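Local coordinates for PhnB protein (Bacillus cereus, PDB 3OMS), which is of unconfirmed function but may act as a 3-demethylubiquinone-9 3-methyltransferase-like member of the glyoxalase superfamily, at residues A[52-56]-A[67-71]; A[104-110]-A[122-127]. All coordinates share one frame. Residues are numbered along the deposited sequence.

Contact 1. Residues A[52-56]-A[67-71]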
loop_
_atom_site.group_PDB
_atom_site.type_symbol
_atom_site.label_atom_id
_atom_site.label_comp_id
_atom_site.label_asym_id
_atom_site.label_seq_id
_atom_site.Cartn_x
_atom_site.Cartn_y
_atom_site.Cartn_z
ATOM N N GLY A 52 -8.173 12.942 -20.715
ATOM C CA GLY A 52 -8.325 11.469 -20.684
ATOM C C GLY A 52 -7.685 10.710 -19.525
ATOM O O GLY A 52 -7.979 9.535 -19.334
ATOM N N THR A 53 -6.774 11.348 -18.785
ATOM C CA THR A 53 -6.153 10.707 -17.629
ATOM C C THR A 53 -7.125 10.702 -16.435
ATOM O O THR A 53 -8.102 11.475 -16.401
ATOM C CB THR A 53 -4.801 11.373 -17.223
ATOM O OG1 THR A 53 -5.056 12.679 -16.682
ATOM C CG2 THR A 53 -3.849 11.428 -18.442
ATOM N N VAL A 54 -6.830 9.853 -15.451
ATOM C CA VAL A 54 -7.740 9.629 -14.316
ATOM C C VAL A 54 -7.644 10.726 -13.244
ATOM O O VAL A 54 -6.586 10.940 -12.609
ATOM C CB VAL A 54 -7.495 8.254 -13.698
ATOM C CG1 VAL A 54 -8.325 8.018 -12.385
ATOM C CG2 VAL A 54 -7.794 7.146 -14.734
ATOM N N ILE A 55 -8.758 11.407 -13.021
ATOM C CA ILE A 55 -8.907 12.271 -11.872
ATOM C C ILE A 55 -8.921 11.432 -10.589
ATOM O O ILE A 55 -8.134 11.649 -9.658
ATOM C CB ILE A 55 -10.223 13.082 -11.912
ATOM C CG1 ILE A 55 -10.360 13.922 -13.192
ATOM C CG2 ILE A 55 -10.314 14.013 -10.704
ATOM C CD1 ILE A 55 -11.750 14.669 -13.278
ATOM N N HIS A 56 -9.852 10.480 -10.544
ATOM C CA HIS A 56 -9.941 9.525 -9.450
ATOM C C HIS A 56 -10.654 8.293 -9.982
ATOM O O HIS A 56 -11.533 8.425 -10.838
ATOM C CB HIS A 56 -10.661 10.129 -8.229
ATOM C CG HIS A 56 -12.069 10.579 -8.489
ATOM N ND1 HIS A 56 -13.139 9.707 -8.510
ATOM C CD2 HIS A 56 -12.587 11.813 -8.703
ATOM C CE1 HIS A 56 -14.251 10.382 -8.745
ATOM N NE2 HIS A 56 -13.945 11.663 -8.865
HETATM N N MSE A 67 -7.956 2.509 -4.581
HETATM C CA MSE A 67 -8.118 3.738 -5.297
HETATM C C MSE A 67 -6.879 4.040 -6.119
HETATM O O MSE A 67 -5.726 3.667 -5.760
HETATM C CB MSE A 67 -8.405 4.855 -4.312
HETATM C CG MSE A 67 -9.735 4.741 -3.637
HETATM SE SE MSE A 67 -9.804 5.894 -2.081
HETATM C CE MSE A 67 -10.029 7.560 -2.968
ATOM N N CYS A 68 -7.080 4.750 -7.234
ATOM C CA CYS A 68 -5.928 5.290 -7.978
ATOM C C CYS A 68 -6.261 6.598 -8.614
ATOM O O CYS A 68 -7.426 6.978 -8.743
ATOM C CB CYS A 68 -5.402 4.271 -9.017
ATOM S SG CYS A 68 -6.581 3.905 -10.349
ATOM N N ILE A 69 -5.197 7.344 -8.945
ATOM C CA ILE A 69 -5.282 8.544 -9.725
ATOM C C ILE A 69 -4.124 8.595 -10.724
ATOM O O ILE A 69 -3.131 7.896 -10.535
ATOM C CB ILE A 69 -5.184 9.832 -8.862
ATOM C CG1 ILE A 69 -3.757 10.004 -8.287
ATOM C CG2 ILE A 69 -6.252 9.881 -7.752
ATOM C CD1 ILE A 69 -3.547 11.254 -7.456
ATOM N N ASP A 70 -4.249 9.477 -11.736
ATOM C CA ASP A 70 -3.117 9.960 -12.532
ATOM C C ASP A 70 -2.798 11.339 -12.017
ATOM O O ASP A 70 -3.602 12.305 -12.159
ATOM C CB ASP A 70 -3.450 10.026 -14.025
ATOM C CG ASP A 70 -3.457 8.682 -14.683
ATOM O OD1 ASP A 70 -2.541 7.888 -14.436
ATOM O OD2 ASP A 70 -4.360 8.420 -15.520
ATOM N N SER A 71 -1.645 11.449 -11.366
ATOM C CA SER A 71 -1.191 12.731 -10.857
ATOM C C SER A 71 -1.086 13.841 -11.942
ATOM O O SER A 71 -0.476 13.639 -12.983
ATOM C CB SER A 71 0.171 12.588 -10.192
ATOM O OG SER A 71 0.545 13.864 -9.717
HETATM O O HOH W 1 -3.421 13.590 -14.636
HETATM O O HOH W 2 -5.797 13.088 -10.545
#
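Asp70 lays its carboxylate across the backbone at Thr53 and Val54: OD2 of Asp70 is 3.4 Å from CB of Thr53 and takes a hydrogen bond from N of Val54 at 2.9 Å, with an N-H...O angle of 179°. The same residue donates from its backbone, N of Asp70 to O of Val54 (2.9 Å, 162°), so Val54 is held through both its amide and its carbonyl. The other carboxylate oxygen, OD1, accepts from the amides of Gly19 and Ala21, tying this end of the hairpin to the start of helix 21-29. Water 1 donates to O of Asp70 and OG1 of Thr53, both at 2.8 Å; water 2 lies 2.8 Å from O of Asp70 and 2.9 Å from O of Ile55. Methyl groups also approach carbonyl oxygens: CG2 of Ile69 lies 3.2 Å from O of Ile55 and CG1 of Val54 3.9 Å from O of Cys68. The buried Val54 and Cys68 side chains both touch Ala21 of the helix. Ile55, with helix-like phi/psi of -67/-56, and His56 both face Ser41 in a classic beta bulge, at the open end of the antiparallel hairpin 54-61/64-70 in one βαβββ module of the glyoxalase fold.

Contact 2. Residues A[104-110]-A[122-127]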
loop_
_atom_site.group_PDB
_atom_site.type_symbol
_atom_site.label_atom_id
_atom_site.label_comp_id
_atom_site.label_asym_id
_atom_site.label_seq_id
_atom_site.Cartn_x
_atom_site.Cartn_y
_atom_site.Cartn_z
ATOM N N GLN A 104 5.457 -9.543 -16.750
ATOM C CA GLN A 104 5.667 -9.095 -18.142
ATOM C C GLN A 104 6.141 -7.648 -18.129
ATOM O O GLN A 104 5.490 -6.772 -17.551
ATOM C CB GLN A 104 4.398 -9.214 -18.971
ATOM C CG GLN A 104 3.678 -10.595 -18.966
ATOM C CD GLN A 104 4.460 -11.798 -19.562
ATOM O OE1 GLN A 104 5.634 -12.014 -19.266
ATOM N NE2 GLN A 104 3.746 -12.634 -20.316
ATOM N N ASP A 105 7.323 -7.422 -18.676
ATOM C CA ASP A 105 7.985 -6.102 -18.679
ATOM C C ASP A 105 8.192 -5.557 -17.257
ATOM O O ASP A 105 8.320 -4.354 -17.051
ATOM C CB ASP A 105 7.202 -5.121 -19.570
ATOM C CG ASP A 105 7.309 -5.472 -21.051
ATOM O OD1 ASP A 105 8.232 -6.213 -21.438
ATOM O OD2 ASP A 105 6.476 -5.010 -21.825
ATOM N N GLY A 106 8.247 -6.473 -16.289
ATOM C CA GLY A 106 8.502 -6.144 -14.880
ATOM C C GLY A 106 9.929 -6.455 -14.503
ATOM O O GLY A 106 10.792 -6.604 -15.351
ATOM N N ALA A 107 10.197 -6.480 -13.212
ATOM C CA ALA A 107 11.516 -6.683 -12.691
ATOM C C ALA A 107 11.364 -7.736 -11.596
ATOM O O ALA A 107 10.500 -7.622 -10.735
ATOM C CB ALA A 107 12.138 -5.320 -12.119
ATOM N N ILE A 108 12.170 -8.795 -11.658
ATOM C CA ILE A 108 12.066 -9.839 -10.650
ATOM C C ILE A 108 12.959 -9.521 -9.469
ATOM O O ILE A 108 14.153 -9.282 -9.623
ATOM C CB ILE A 108 12.460 -11.208 -11.215
ATOM C CG1 ILE A 108 11.645 -11.530 -12.470
ATOM C CG2 ILE A 108 12.313 -12.297 -10.158
ATOM C CD1 ILE A 108 10.085 -11.491 -12.319
ATOM N N LEU A 109 12.395 -9.566 -8.278
ATOM C CA LEU A 109 13.174 -9.345 -7.077
ATOM C C LEU A 109 13.585 -10.700 -6.459
ATOM O O LEU A 109 14.743 -10.887 -6.062
ATOM C CB LEU A 109 12.375 -8.489 -6.107
ATOM C CG LEU A 109 11.968 -7.116 -6.650
ATOM C CD1 LEU A 109 11.251 -6.248 -5.579
ATOM C CD2 LEU A 109 13.285 -6.444 -7.139
HETATM N N MSE A 110 12.607 -11.606 -6.353
HETATM C CA MSE A 110 12.816 -13.005 -6.003
HETATM C C MSE A 110 11.979 -13.876 -6.938
HETATM O O MSE A 110 10.733 -13.764 -6.973
HETATM C CB MSE A 110 12.449 -13.278 -4.527
HETATM C CG MSE A 110 13.333 -12.457 -3.602
HETATM SE SE MSE A 110 12.808 -12.674 -1.711
HETATM C CE MSE A 110 13.509 -14.444 -1.481
ATOM N N GLY A 122 7.157 -15.653 -4.637
ATOM C CA GLY A 122 7.932 -14.779 -5.509
ATOM C C GLY A 122 7.662 -13.336 -5.217
ATOM O O GLY A 122 6.625 -12.983 -4.604
ATOM N N TRP A 123 8.555 -12.478 -5.697
ATOM C CA TRP A 123 8.462 -11.036 -5.433
ATOM C C TRP A 123 8.935 -10.333 -6.691
ATOM O O TRP A 123 9.978 -10.658 -7.249
ATOM C CB TRP A 123 9.343 -10.644 -4.240
ATOM C CG TRP A 123 9.071 -9.307 -3.629
ATOM C CD1 TRP A 123 8.430 -8.252 -4.184
ATOM C CD2 TRP A 123 9.445 -8.893 -2.308
ATOM N NE1 TRP A 123 8.414 -7.186 -3.312
ATOM C CE2 TRP A 123 9.031 -7.559 -2.151
ATOM C CE3 TRP A 123 10.078 -9.534 -1.234
ATOM C CZ2 TRP A 123 9.187 -6.852 -0.933
ATOM C CZ3 TRP A 123 10.278 -8.815 -0.036
ATOM C CH2 TRP A 123 9.829 -7.490 0.094
ATOM N N LEU A 124 8.130 -9.407 -7.171
ATOM C CA LEU A 124 8.477 -8.657 -8.374
ATOM C C LEU A 124 7.965 -7.239 -8.305
ATOM O O LEU A 124 7.155 -6.903 -7.400
ATOM C CB LEU A 124 7.854 -9.341 -9.596
ATOM C CG LEU A 124 6.341 -9.669 -9.625
ATOM C CD1 LEU A 124 5.551 -8.360 -9.896
ATOM C CD2 LEU A 124 6.059 -10.692 -10.739
ATOM N N ASN A 125 8.447 -6.413 -9.234
ATOM C CA ASN A 125 7.783 -5.158 -9.586
ATOM C C ASN A 125 7.129 -5.302 -10.913
ATOM O O ASN A 125 7.723 -5.850 -11.833
ATOM C CB ASN A 125 8.795 -4.010 -9.675
ATOM C CG ASN A 125 9.523 -3.734 -8.365
ATOM O OD1 ASN A 125 10.710 -3.355 -8.394
ATOM N ND2 ASN A 125 8.840 -3.808 -7.250
ATOM N N ASP A 126 5.881 -4.878 -11.045
ATOM C CA ASP A 126 5.225 -5.011 -12.337
ATOM C C ASP A 126 5.702 -3.906 -13.307
ATOM O O ASP A 126 6.565 -3.062 -12.981
ATOM C CB ASP A 126 3.704 -5.091 -12.153
ATOM C CG ASP A 126 3.099 -3.779 -11.694
ATOM O OD1 ASP A 126 3.810 -2.745 -11.839
ATOM O OD2 ASP A 126 1.918 -3.812 -11.244
ATOM N N LYS A 127 5.174 -3.928 -14.511
ATOM C CA LYS A 127 5.588 -2.997 -15.553
ATOM C C LYS A 127 5.353 -1.533 -15.160
ATOM O O LYS A 127 5.869 -0.632 -15.810
ATOM C CB LYS A 127 4.883 -3.294 -16.881
ATOM C CG LYS A 127 3.371 -3.037 -16.937
ATOM C CD LYS A 127 2.779 -3.346 -18.303
ATOM C CE LYS A 127 2.615 -4.855 -18.569
ATOM N NZ LYS A 127 1.613 -5.646 -17.777
HETATM O O HOH W 3 3.686 -6.187 -15.449
HETATM O O HOH W 4 8.072 -1.444 -17.671
#
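Five backbone hydrogen bonds join 104-110 to 122-127. Ala107 and Asn125 form an antiparallel hydrogen-bonded pair, N of Ala107 to O of Asn125 at 2.9 Å and N of Asn125 to O of Ala107 at 2.8 Å, and Ile108 with Leu124 is the following non-hydrogen-bonded pair. The register then slips by one: O of Trp123 accepts from both N of Leu109 (2.8 Å) and N of Met110 (2.9 Å), while N of Trp123 donates to O of Met110 (2.8 Å). Leu109 and Met110 opposite Trp123 make a classic beta bulge in outermost strand 107-111 of the second βαβββ unit, the repeated module of the glyoxalase fold. Apolar contacts divide between the faces. CD1 of Leu109 sits over the Trp123 five-membered ring in a CH-pi contact, 4.0 Å from its centroid and 24° off the normal; CB of Met110 is 4.1 Å from CB of Trp123, and the indole also packs on Met16 of the second subunit. On the other face CD1 of Ile108 meets CB of Leu124 at 4.1 Å, both side chains touching Ala103 of helix 92-103. Water-mediated links continue past the strands: water 3 donates to O of Gln104 (2.8 Å) and accepts from N of Lys127 (2.9 Å), and water 4 donates to O of Asp105 and O of Lys127, both at 3.0 Å.

The two contacts lie on opposite sides of the chain's centre, their centres about 23 Å apart and their nearest atoms about 11 Å apart, each in a separate mixed four-stranded sheet of order 1-4-3-2. Contact 1 joins the third and fourth strands of its βαβββ module, contact 2 the second and third of the other, so they are not equivalent pairs, though both include a classic beta bulge. In contact 1 the bulge faces Ser41 on the neighbouring strand; in contact 2 it faces the partner segment itself. Both are partly buried, but contact 2 has more exposed residues and buries 550 Å² against 281 Å². Contact 1 combines one main-chain bond with a buried carboxylate at the end of its strand, contact 2 main-chain pairing with an aromatic CH-pi contact at a sheet edge.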